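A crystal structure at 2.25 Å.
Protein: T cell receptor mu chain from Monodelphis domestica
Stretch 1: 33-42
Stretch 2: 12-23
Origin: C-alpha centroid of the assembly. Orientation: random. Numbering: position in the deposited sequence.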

# COMPACT_ATOMS: atom_id res chain seq x y z
N SER A 33 20.34 6.66 -4.46
CA SER A 33 21.48 6.56 -3.55
C SER A 33 21.07 7.07 -2.17
O SER A 33 20.84 8.26 -2.00
CB SER A 33 22.67 7.37 -4.06
OG SER A 33 22.83 7.20 -5.45
N LEU A 34 21.01 6.18 -1.18
CA LEU A 34 20.65 6.58 0.17
C LEU A 34 21.83 6.38 1.10
O LEU A 34 22.69 5.52 0.87
CB LEU A 34 19.44 5.79 0.70
CG LEU A 34 18.17 5.88 -0.15
CD1 LEU A 34 16.97 5.24 0.53
CD2 LEU A 34 17.85 7.33 -0.48
N LYS A 35 21.87 7.18 2.16
CA LYS A 35 22.88 7.05 3.19
C LYS A 35 22.19 6.80 4.52
O LYS A 35 21.13 7.36 4.79
CB LYS A 35 23.77 8.32 3.26
CG LYS A 35 24.72 8.32 4.45
CD LYS A 35 25.80 9.38 4.33
CE LYS A 35 25.21 10.77 4.28
NZ LYS A 35 26.17 11.77 4.80
N CYS A 36 22.79 5.95 5.35
CA CYS A 36 22.34 5.75 6.72
C CYS A 36 23.53 6.02 7.64
O CYS A 36 24.48 5.24 7.68
CB CYS A 36 21.80 4.34 6.92
SG CYS A 36 21.39 3.93 8.68
N GLN A 37 23.45 7.12 8.39
CA GLN A 37 24.45 7.48 9.39
C GLN A 37 24.14 6.76 10.69
O GLN A 37 23.04 6.92 11.24
CB GLN A 37 24.44 8.99 9.60
CG GLN A 37 25.41 9.45 10.67
CD GLN A 37 26.84 9.37 10.20
OE1 GLN A 37 27.26 10.16 9.36
NE2 GLN A 37 27.58 8.40 10.71
N THR A 38 25.09 5.96 11.19
CA THR A 38 24.87 5.22 12.42
C THR A 38 25.69 5.80 13.56
O THR A 38 26.67 6.51 13.36
CB THR A 38 25.22 3.73 12.25
OG1 THR A 38 26.63 3.57 12.29
CG2 THR A 38 24.71 3.22 10.95
N SER A 39 25.26 5.46 14.78
CA SER A 39 25.98 5.87 15.97
C SER A 39 25.48 5.05 17.14
O SER A 39 24.38 4.50 17.11
CB SER A 39 25.81 7.37 16.26
OG SER A 39 26.78 7.79 17.20
N GLY A 40 26.31 4.98 18.19
CA GLY A 40 25.91 4.44 19.47
C GLY A 40 26.27 2.99 19.70
O GLY A 40 26.10 2.51 20.82
N PHE A 41 26.76 2.29 18.68
CA PHE A 41 27.08 0.88 18.77
C PHE A 41 28.33 0.61 17.94
O PHE A 41 28.74 1.44 17.13
CB PHE A 41 25.93 -0.00 18.28
CG PHE A 41 25.56 0.24 16.85
CD1 PHE A 41 24.75 1.32 16.50
CD2 PHE A 41 26.03 -0.59 15.84
CE1 PHE A 41 24.41 1.56 15.15
CE2 PHE A 41 25.69 -0.36 14.50
CZ PHE A 41 24.88 0.71 14.16
N GLN A 42 28.93 -0.56 18.14
CA GLN A 42 30.21 -0.85 17.52
C GLN A 42 29.97 -1.15 16.04
O GLN A 42 29.34 -2.15 15.68
CB GLN A 42 30.92 -1.99 18.24
CG GLN A 42 32.43 -1.81 18.34
CD GLN A 42 33.13 -2.11 17.02
OE1 GLN A 42 32.59 -2.82 16.18
NE2 GLN A 42 34.32 -1.56 16.83
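Stretch 2 (12-23) PLEKTLLTESGG

How does stretch 2 lie on stretch 1? It runs alongside as an antiparallel neighbour: Leu17 to Ser21 form a strand whose axis makes an angle of 161° with that of Ser33 to Ser39 and comes within 4.5 Å of it. The pairing runs Lys35 with Ser21, Cys36 with Glu20, Gln37 with Thr19, Thr38 with Leu18 and Ser39 with Leu17. Three of these pairs exchange two backbone hydrogen bonds each, as in Ser21 N to Lys35 O at 2.8 Å and Lys35 N to Ser21 O at 3.0 Å. At the intervening pairs the alpha carbons draw closer, 4.3 Å between Cys36 CA and Glu20 CA, and CA-H...O contacts fill the gap.

What decides the side-chain conformations on the face carrying Cys36, Thr38, Leu18 and Glu20? This face is buried. Leu18 adopts m,t (chi1 -46°, chi2 160°), which brings the end of its side chain nearer stretch 1: CD2 lies 3.8 Å from Thr38 CG2 and 4.1 Å from Phe41 CE1. Cys36, with chi1 t, places SG 3.9 Å from Leu18 CB and is covalently bonded elsewhere in the structure. Glu20 takes m,p, and both its carboxylate oxygens find hydrogen bonds elsewhere, so both oxygens are satisfied in this buried setting.

How are the side chains of Lys35 and Gln37 arranged on the other face? Both have chi1 t, and their ends lead away from stretch 2. Lys35 still packs across its pair, with CB 3.8 Å from Ser21 OG, whereas Gln37 CB comes nearest the backbone, 4.0 Å from Thr19 O. Gln37 turns to p at chi2, and its NE2 makes a weak hydrogen bond to Thr38 O at 3.4 Å; its OE1 and NE2 also have hydrogen bonds elsewhere in the structure. Leu17, m,t, lies beside Ser39, with CD1 4.1 Å from Ser39 CB.

What happens where the strands end? At Gly40, phi is 97°, and a CB would sit 2.1 Å from Lys15 O, a clash, and crowd the preceding carbonyl. Lys15 N donates to Gly40 O at 2.9 Å. Gly22 is similar, with phi 108°: a CB there would strike Ser33 O and Leu34 CD2. Leu34, m,t, instead brings CD2 to 3.4 Å from Gly22 O. Phe41, chi1 p, brings its ring up to stretch 2, with CD1 4.0 Å from Thr16 CA and the carbonyl oxygens of Lys15 and Leu17 at its edge. Glu14, p,t, puts OE1 3.8 Å from Phe41 CB, while its carboxylate is hydrogen-bonded elsewhere.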

# COMPACT_ATOMS: atom_id res chain seq x y z
N PRO A 12 25.92 -5.31 26.64
CA PRO A 12 26.72 -4.34 25.89
C PRO A 12 26.18 -2.94 26.12
O PRO A 12 24.97 -2.71 26.16
CB PRO A 12 26.56 -4.79 24.43
CG PRO A 12 25.36 -5.64 24.41
CD PRO A 12 25.27 -6.30 25.76
N LEU A 13 27.11 -2.00 26.30
CA LEU A 13 26.77 -0.59 26.44
C LEU A 13 26.62 -0.03 25.04
O LEU A 13 27.60 0.17 24.32
CB LEU A 13 27.85 0.14 27.23
CG LEU A 13 27.51 1.55 27.71
CD1 LEU A 13 26.65 1.51 28.96
CD2 LEU A 13 28.78 2.36 27.95
N GLU A 14 25.38 0.22 24.62
CA GLU A 14 25.17 0.65 23.25
C GLU A 14 23.75 1.18 23.10
O GLU A 14 22.84 0.72 23.79
CB GLU A 14 25.40 -0.50 22.25
CG GLU A 14 24.36 -1.63 22.32
CD GLU A 14 24.59 -2.75 21.30
OE1 GLU A 14 25.73 -2.85 20.76
OE2 GLU A 14 23.63 -3.52 21.04
N LYS A 15 23.59 2.15 22.22
CA LYS A 15 22.29 2.57 21.71
C LYS A 15 22.34 2.49 20.19
O LYS A 15 23.38 2.77 19.58
CB LYS A 15 21.94 3.99 22.17
N THR A 16 21.24 2.08 19.56
CA THR A 16 21.19 1.95 18.10
C THR A 16 20.58 3.22 17.52
O THR A 16 19.36 3.39 17.52
CB THR A 16 20.40 0.72 17.68
OG1 THR A 16 21.00 -0.44 18.24
CG2 THR A 16 20.37 0.62 16.17
N LEU A 17 21.43 4.11 17.01
CA LEU A 17 20.98 5.34 16.37
C LEU A 17 21.22 5.21 14.87
O LEU A 17 22.35 4.94 14.43
CB LEU A 17 21.74 6.55 16.93
CG LEU A 17 21.83 6.61 18.46
CD1 LEU A 17 22.72 7.77 18.91
CD2 LEU A 17 20.43 6.69 19.07
N LEU A 18 20.17 5.40 14.09
CA LEU A 18 20.24 5.28 12.64
C LEU A 18 19.43 6.42 12.05
O LEU A 18 18.30 6.66 12.47
CB LEU A 18 19.66 3.93 12.14
CG LEU A 18 20.05 2.63 12.86
CD1 LEU A 18 19.04 1.54 12.55
CD2 LEU A 18 21.42 2.17 12.43
N THR A 19 20.01 7.11 11.07
CA THR A 19 19.37 8.26 10.44
C THR A 19 19.58 8.15 8.94
O THR A 19 20.72 8.24 8.47
CB THR A 19 19.95 9.58 10.97
OG1 THR A 19 19.79 9.60 12.38
CG2 THR A 19 19.23 10.76 10.39
N GLU A 20 18.49 7.94 8.20
CA GLU A 20 18.56 7.80 6.76
C GLU A 20 18.41 9.15 6.08
O GLU A 20 17.63 10.01 6.53
CB GLU A 20 17.48 6.84 6.24
CG GLU A 20 17.42 5.50 6.97
CD GLU A 20 16.58 5.53 8.23
OE1 GLU A 20 16.37 6.63 8.80
OE2 GLU A 20 16.10 4.44 8.64
N SER A 21 19.15 9.34 5.00
CA SER A 21 19.03 10.54 4.20
C SER A 21 19.17 10.15 2.73
O SER A 21 19.59 9.04 2.40
CB SER A 21 20.07 11.57 4.62
OG SER A 21 21.37 11.03 4.49
N GLY A 22 18.81 11.08 1.84
CA GLY A 22 18.81 10.86 0.41
C GLY A 22 17.44 10.73 -0.23
O GLY A 22 17.36 10.58 -1.46
N GLY A 23 16.36 10.78 0.55
CA GLY A 23 15.04 10.63 -0.02
C GLY A 23 14.63 11.83 -0.86
O GLY A 23 15.32 12.85 -0.90